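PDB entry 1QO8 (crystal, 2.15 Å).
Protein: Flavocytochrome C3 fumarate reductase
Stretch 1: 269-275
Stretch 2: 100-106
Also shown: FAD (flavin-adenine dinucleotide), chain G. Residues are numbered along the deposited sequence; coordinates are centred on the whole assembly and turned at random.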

ATOM      1  N   LEU A 269     -13.841 -10.536  25.966  1.00 43.82           N
ATOM      2  CA  LEU A 269     -12.709 -11.282  25.496  1.00 42.14           C
ATOM      3  C   LEU A 269     -13.181 -12.289  24.476  1.00 41.90           C
ATOM      4  O   LEU A 269     -14.372 -12.570  24.288  1.00 39.65           O
ATOM      5  CB  LEU A 269     -12.049 -11.897  26.744  1.00 42.70           C
ATOM      6  CG  LEU A 269     -11.405 -10.860  27.729  1.00 41.89           C
ATOM      7  CD1 LEU A 269     -11.026 -11.506  29.046  1.00 41.81           C
ATOM      8  CD2 LEU A 269     -10.258 -10.179  27.038  1.00 41.84           C
ATOM      9  N   ASN A 270     -12.215 -12.877  23.785  1.00 42.58           N
ATOM     10  CA  ASN A 270     -12.390 -13.882  22.720  1.00 42.59           C
ATOM     11  C   ASN A 270     -13.563 -13.450  21.808  1.00 44.79           C
ATOM     12  O   ASN A 270     -14.331 -14.287  21.336  1.00 42.79           O
ATOM     13  CB  ASN A 270     -12.585 -15.244  23.317  1.00 41.81           C
ATOM     14  CG  ASN A 270     -11.656 -15.547  24.470  1.00 45.42           C
ATOM     15  OD1 ASN A 270     -10.414 -15.692  24.297  1.00 42.90           O
ATOM     16  ND2 ASN A 270     -12.212 -15.731  25.701  1.00 45.90           N
ATOM     17  N   SER A 271     -13.585 -12.178  21.433  1.00 40.88           N
ATOM     18  CA  SER A 271     -14.566 -11.541  20.568  1.00 43.74           C
ATOM     19  C   SER A 271     -13.834 -10.753  19.464  1.00 43.21           C
ATOM     20  O   SER A 271     -13.373  -9.627  19.677  1.00 42.54           O
ATOM     21  CB  SER A 271     -15.339 -10.520  21.451  1.00 43.01           C
ATOM     22  OG  SER A 271     -15.925 -11.349  22.461  1.00 42.87           O
ATOM     23  N   ARG A 272     -13.714 -11.384  18.313  1.00 42.30           N
ATOM     24  CA  ARG A 272     -13.104 -10.780  17.153  1.00 43.51           C
ATOM     25  C   ARG A 272     -14.100 -10.055  16.232  1.00 45.79           C
ATOM     26  O   ARG A 272     -15.073 -10.640  15.667  1.00 45.32           O
ATOM     27  CB  ARG A 272     -12.378 -11.871  16.345  1.00 43.02           C
ATOM     28  CG  ARG A 272     -11.686 -11.243  15.136  1.00 44.41           C
ATOM     29  CD  ARG A 272     -10.899 -12.383  14.487  1.00 46.47           C
ATOM     30  NE  ARG A 272      -9.913 -11.798  13.612  1.00 45.65           N
ATOM     31  CZ  ARG A 272      -9.274 -12.497  12.668  1.00 47.62           C
ATOM     32  NH1 ARG A 272      -9.489 -13.791  12.512  1.00 48.97           N
ATOM     33  NH2 ARG A 272      -8.398 -11.846  11.900  1.00 45.67           N
ATOM     34  N   VAL A 273     -13.786  -8.772  16.072  1.00 42.25           N
ATOM     35  CA  VAL A 273     -14.563  -7.963  15.150  1.00 43.75           C
ATOM     36  C   VAL A 273     -14.074  -8.331  13.726  1.00 44.37           C
ATOM     37  O   VAL A 273     -12.849  -8.409  13.526  1.00 38.31           O
ATOM     38  CB  VAL A 273     -14.395  -6.462  15.391  1.00 42.19           C
ATOM     39  CG1 VAL A 273     -15.027  -5.713  14.193  1.00 40.01           C
ATOM     40  CG2 VAL A 273     -15.040  -6.014  16.699  1.00 41.27           C
ATOM     41  N   VAL A 274     -15.037  -8.644  12.859  1.00 40.66           N
ATOM     42  CA  VAL A 274     -14.742  -9.115  11.510  1.00 40.02           C
ATOM     43  C   VAL A 274     -15.275  -8.287  10.364  1.00 40.72           C
ATOM     44  O   VAL A 274     -14.922  -8.407   9.196  1.00 41.58           O
ATOM     45  CB  VAL A 274     -15.227 -10.548  11.375  1.00 43.56           C
ATOM     46  CG1 VAL A 274     -14.435 -11.573  12.151  1.00 41.61           C
ATOM     47  CG2 VAL A 274     -16.741 -10.691  11.751  1.00 43.34           C
ATOM     48  N   LYS A 275     -16.152  -7.292  10.608  1.00 42.11           N
ATOM     49  CA  LYS A 275     -16.672  -6.429   9.597  1.00 42.41           C
ATOM     50  C   LYS A 275     -17.232  -5.157  10.184  1.00 40.92           C
ATOM     51  O   LYS A 275     -17.748  -5.219  11.294  1.00 44.27           O
ATOM     52  CB  LYS A 275     -17.829  -7.204   8.874  1.00 43.73           C
ATOM     53  CG  LYS A 275     -18.103  -6.480   7.550  1.00 51.39           C
ATOM     54  CD  LYS A 275     -19.154  -7.196   6.715  1.00 55.21           C
ATOM     55  CE  LYS A 275     -18.825  -6.847   5.258  1.00 61.06           C
ATOM     56  NZ  LYS A 275     -19.860  -5.931   4.695  1.00 63.49           N
TER
HETATM   57  PA  FAD G 605      -2.101  -3.010  20.867  1.00 37.10           P
HETATM   58  O1A FAD G 605      -1.546  -2.783  22.239  1.00 36.29           O
HETATM   59  O2A FAD G 605      -1.594  -3.975  20.061  1.00 34.89           O
HETATM   60  O5B FAD G 605      -3.483  -3.678  21.201  1.00 38.68           O
HETATM   61  C5B FAD G 605      -4.528  -3.935  20.175  1.00 37.74           C
HETATM   62  C4B FAD G 605      -5.677  -4.833  20.859  1.00 37.13           C
HETATM   63  O4B FAD G 605      -6.671  -5.025  19.738  1.00 36.70           O
HETATM   64  C3B FAD G 605      -5.171  -6.288  21.133  1.00 36.57           C
HETATM   65  O3B FAD G 605      -5.184  -6.770  22.400  1.00 34.67           O
HETATM   66  C2B FAD G 605      -5.733  -7.145  19.940  1.00 37.21           C
HETATM   67  O2B FAD G 605      -6.024  -8.527  20.264  1.00 40.43           O
HETATM   68  C1B FAD G 605      -7.036  -6.463  19.755  1.00 36.52           C
HETATM   69  N9A FAD G 605      -7.602  -6.653  18.413  1.00 40.56           N
HETATM   70  C8A FAD G 605      -6.949  -6.721  17.208  1.00 37.92           C
HETATM   71  N7A FAD G 605      -7.752  -7.018  16.224  1.00 38.16           N
HETATM   72  C5A FAD G 605      -9.014  -7.155  16.794  1.00 37.60           C
HETATM   73  C6A FAD G 605     -10.311  -7.561  16.259  1.00 38.01           C
HETATM   74  N6A FAD G 605     -10.528  -7.841  15.003  1.00 38.15           N
HETATM   75  N1A FAD G 605     -11.318  -7.550  17.167  1.00 37.75           N
HETATM   76  C2A FAD G 605     -11.128  -7.345  18.514  1.00 39.56           C
HETATM   77  N3A FAD G 605      -9.960  -6.985  19.093  1.00 38.68           N
HETATM   78  C4A FAD G 605      -8.956  -6.941  18.176  1.00 38.96           C
HETATM   79  N1  FAD G 605       6.525   1.964  21.829  1.00 45.98           N
HETATM   80  C2  FAD G 605       6.839   2.955  22.619  1.00 47.89           C
HETATM   81  O2  FAD G 605       6.577   4.105  22.488  1.00 45.75           O
HETATM   82  N3  FAD G 605       7.583   2.766  23.823  1.00 52.54           N
HETATM   83  C4  FAD G 605       7.939   1.451  24.104  1.00 53.17           C
HETATM   84  O4  FAD G 605       8.607   1.221  25.072  1.00 56.32           O
HETATM   85  C4X FAD G 605       7.628   0.373  23.168  1.00 48.56           C
HETATM   86  N5  FAD G 605       8.037  -0.880  23.421  1.00 46.53           N
HETATM   87  C5X FAD G 605       7.688  -1.903  22.606  1.00 44.72           C
HETATM   88  C6  FAD G 605       8.135  -3.189  22.939  1.00 43.24           C
HETATM   89  C7  FAD G 605       7.791  -4.250  22.137  1.00 45.29           C
HETATM   90  C7M FAD G 605       8.224  -5.653  22.424  1.00 43.57           C
HETATM   91  C8  FAD G 605       6.943  -4.004  20.998  1.00 44.00           C
HETATM   92  C8M FAD G 605       6.502  -5.163  20.157  1.00 44.80           C
HETATM   93  C9  FAD G 605       6.479  -2.751  20.688  1.00 40.94           C
HETATM   94  C9A FAD G 605       6.825  -1.672  21.466  1.00 42.13           C
HETATM   95  N10 FAD G 605       6.441  -0.337  21.230  1.00 41.14           N
HETATM   96  C10 FAD G 605       6.812   0.674  22.029  1.00 44.56           C
HETATM   97  C1' FAD G 605       5.282  -0.051  20.325  1.00 43.11           C
HETATM   98  C2' FAD G 605       4.001   0.231  21.180  1.00 41.42           C
HETATM   99  O2' FAD G 605       4.137  -0.779  22.236  1.00 42.40           O
HETATM  100  C3' FAD G 605       2.817  -0.276  20.321  1.00 39.59           C
HETATM  101  O3' FAD G 605       2.754   0.431  19.076  1.00 42.08           O
HETATM  102  C4' FAD G 605       1.517   0.304  20.973  1.00 41.19           C
HETATM  103  O4' FAD G 605       1.440  -0.387  22.256  1.00 37.41           O
HETATM  104  C5' FAD G 605       0.327  -0.215  20.088  1.00 36.37           C
HETATM  105  O5' FAD G 605      -0.917   0.035  21.000  1.00 41.82           O
HETATM  106  P   FAD G 605      -2.357  -0.187  20.500  1.00 38.53           P
HETATM  107  O1P FAD G 605      -3.225   0.215  21.670  1.00 38.39           O
HETATM  108  O2P FAD G 605      -2.401   0.509  19.293  1.00 38.75           O
HETATM  109  O3P FAD G 605      -2.371  -1.590  20.136  1.00 35.93           O
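Stretch 2 (100-106) SWDDGWD

Stretch 2 has no regular helix or strand; it is an irregular segment laid beside stretch 1, whose residues 271-275 form a strand. Over the touching parts the two chains run the same way, their end-to-end directions only 11° apart, so the contact advances in step: Trp-101 meets Asn-270 to Arg-272, Asp-102 meets Arg-272, and Trp-105 meets Val-274. The backbones stay well separated, CA of Arg-272 lying 7.9 Å from CA of Asp-102 and CA of Val-274 lying 6.6 Å from CA of Trp-105. Side chains bridge that gap, and together the stretches bury 378 Å².

Ser-100 does not reach stretch 1, but it helps set the local backbone: its OG accepts a hydrogen bond from Asp-102 N at 3.0 Å. Trp-101 then points toward the strand with chi1 in the p well and brings the far end of its indole against the start of stretch 1. Its CH2 lies 3.3 Å from Asn-270 O and 3.9 Å from Arg-272 N, the latter at the ring edge, while Arg-272 CB packs 4.0 Å from the same CH2. The polar end of the indole is served by a water, which accepts from Trp-101 NE1 at 3.0 Å and donates to Asn-270 OD1 at 2.7 Å.

Asp-102, chi1 t, supplies the one direct hydrogen bond across the contact. Arg-272 reaches out with chi1, chi2 and chi3 all t, and its NH1 donates to Asp-102 OD1 at 2.8 Å as part of a salt bridge, the carboxylate oxygen lying near the guanidinium plane. Arg-272 NE and NH2 find their partners elsewhere in the structure.

Asp-103 turns its CA-to-CB bond away and makes no contact. Gly-104 follows at phi 93° and psi -149°, where a CB would be jammed against the carbonyl O of Asp-103; the backbone itself calls for glycine. Its CA sits 4.0 Å from Arg-272 NH1. Trp-105 again points toward the strand, with chi1 at 103°, off the usual wells, and sets the edge of its ring by the backbone of Val-274, CE3 to O at 4.0 Å. Asp-106 turns away and caps the helix that follows.

From Ser-271 to Val-274 the strand alternates: Arg-272 and Val-274 point toward stretch 2, while between them Val-273 is out of its reach and gives its backbone to the FAD adenine: its N donates to FAD N1A at 3.0 Å and its O accepts from FAD N6A at 2.8 Å.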

ATOM      1  N   SER A 100      -7.597 -23.595  16.857  1.00 54.36           N
ATOM      2  CA  SER A 100      -8.057 -22.326  17.370  1.00 54.48           C
ATOM      3  C   SER A 100      -9.517 -22.089  16.990  1.00 52.22           C
ATOM      4  O   SER A 100      -9.950 -22.255  15.857  1.00 49.86           O
ATOM      5  CB  SER A 100      -7.249 -21.142  16.817  1.00 53.33           C
ATOM      6  OG  SER A 100      -7.832 -19.938  17.369  1.00 54.74           O
ATOM      7  N   TRP A 101     -10.248 -21.460  17.915  1.00 52.14           N
ATOM      8  CA  TRP A 101     -11.646 -21.116  17.601  1.00 50.00           C
ATOM      9  C   TRP A 101     -11.652 -20.071  16.491  1.00 51.41           C
ATOM     10  O   TRP A 101     -12.654 -19.873  15.810  1.00 50.58           O
ATOM     11  CB  TRP A 101     -12.235 -20.486  18.848  1.00 47.59           C
ATOM     12  CG  TRP A 101     -11.735 -19.141  19.302  1.00 42.52           C
ATOM     13  CD1 TRP A 101     -10.750 -18.942  20.235  1.00 39.93           C
ATOM     14  CD2 TRP A 101     -12.238 -17.842  18.934  1.00 40.93           C
ATOM     15  NE1 TRP A 101     -10.590 -17.590  20.389  1.00 41.09           N
ATOM     16  CE2 TRP A 101     -11.496 -16.882  19.674  1.00 40.05           C
ATOM     17  CE3 TRP A 101     -13.214 -17.391  18.021  1.00 38.17           C
ATOM     18  CZ2 TRP A 101     -11.677 -15.511  19.544  1.00 39.55           C
ATOM     19  CZ3 TRP A 101     -13.438 -16.015  17.916  1.00 38.43           C
ATOM     20  CH2 TRP A 101     -12.629 -15.088  18.652  1.00 40.85           C
ATOM     21  N   ASP A 102     -10.620 -19.232  16.483  1.00 50.21           N
ATOM     22  CA  ASP A 102     -10.593 -18.090  15.589  1.00 53.60           C
ATOM     23  C   ASP A 102     -10.007 -18.499  14.235  1.00 55.77           C
ATOM     24  O   ASP A 102      -8.818 -18.453  13.954  1.00 55.11           O
ATOM     25  CB  ASP A 102      -9.867 -16.934  16.255  1.00 54.13           C
ATOM     26  CG  ASP A 102      -9.825 -15.721  15.343  1.00 55.25           C
ATOM     27  OD1 ASP A 102     -10.368 -15.790  14.219  1.00 51.92           O
ATOM     28  OD2 ASP A 102      -9.212 -14.723  15.789  1.00 56.99           O
ATOM     29  N   ASP A 103     -10.848 -18.987  13.361  1.00 58.41           N
ATOM     30  CA  ASP A 103     -10.505 -19.658  12.120  1.00 64.55           C
ATOM     31  C   ASP A 103     -10.669 -18.748  10.918  1.00 66.67           C
ATOM     32  O   ASP A 103     -10.882 -19.240   9.814  1.00 69.77           O
ATOM     33  CB  ASP A 103     -11.394 -20.897  11.928  1.00 66.77           C
ATOM     34  CG  ASP A 103     -12.878 -20.735  12.229  1.00 68.50           C
ATOM     35  OD1 ASP A 103     -13.411 -19.620  12.478  1.00 68.78           O
ATOM     36  OD2 ASP A 103     -13.567 -21.792  12.192  1.00 69.85           O
ATOM     37  N   GLY A 104     -10.511 -17.446  11.026  1.00 68.78           N
ATOM     38  CA  GLY A 104     -10.755 -16.562   9.891  1.00 71.37           C
ATOM     39  C   GLY A 104     -12.199 -16.044   9.896  1.00 72.56           C
ATOM     40  O   GLY A 104     -12.775 -15.856  10.968  1.00 72.85           O
ATOM     41  N   TRP A 105     -12.755 -15.792   8.734  1.00 72.68           N
ATOM     42  CA  TRP A 105     -13.991 -15.003   8.614  1.00 76.41           C
ATOM     43  C   TRP A 105     -15.000 -15.888   7.888  1.00 73.93           C
ATOM     44  O   TRP A 105     -14.671 -16.584   6.915  1.00 73.36           O
ATOM     45  CB  TRP A 105     -13.650 -13.666   7.953  1.00 80.38           C
ATOM     46  CG  TRP A 105     -14.014 -13.515   6.509  1.00 87.15           C
ATOM     47  CD1 TRP A 105     -13.774 -14.386   5.480  1.00 88.72           C
ATOM     48  CD2 TRP A 105     -14.690 -12.397   5.899  1.00 89.97           C
ATOM     49  NE1 TRP A 105     -14.274 -13.904   4.301  1.00 90.64           N
ATOM     50  CE2 TRP A 105     -14.851 -12.684   4.525  1.00 90.90           C
ATOM     51  CE3 TRP A 105     -15.181 -11.179   6.385  1.00 91.13           C
ATOM     52  CZ2 TRP A 105     -15.483 -11.814   3.637  1.00 92.03           C
ATOM     53  CZ3 TRP A 105     -15.811 -10.319   5.505  1.00 92.21           C
ATOM     54  CH2 TRP A 105     -15.965 -10.641   4.148  1.00 92.90           C
ATOM     55  N   ASP A 106     -16.232 -16.009   8.361  1.00 71.37           N
ATOM     56  CA  ASP A 106     -17.222 -16.785   7.579  1.00 68.50           C
ATOM     57  C   ASP A 106     -18.220 -15.797   6.983  1.00 65.05           C
ATOM     58  O   ASP A 106     -19.103 -15.293   7.675  1.00 60.80           O
ATOM     59  CB  ASP A 106     -17.844 -17.878   8.404  1.00 69.40           C
ATOM     60  CG  ASP A 106     -18.792 -18.727   7.575  1.00 71.14           C
ATOM     61  OD1 ASP A 106     -19.762 -18.231   6.978  1.00 71.22           O
ATOM     62  OD2 ASP A 106     -18.574 -19.952   7.503  1.00 74.32           O
TER
HETATM   63  O   HOH W   1      -9.002 -15.653  21.950  1.00 45.06           O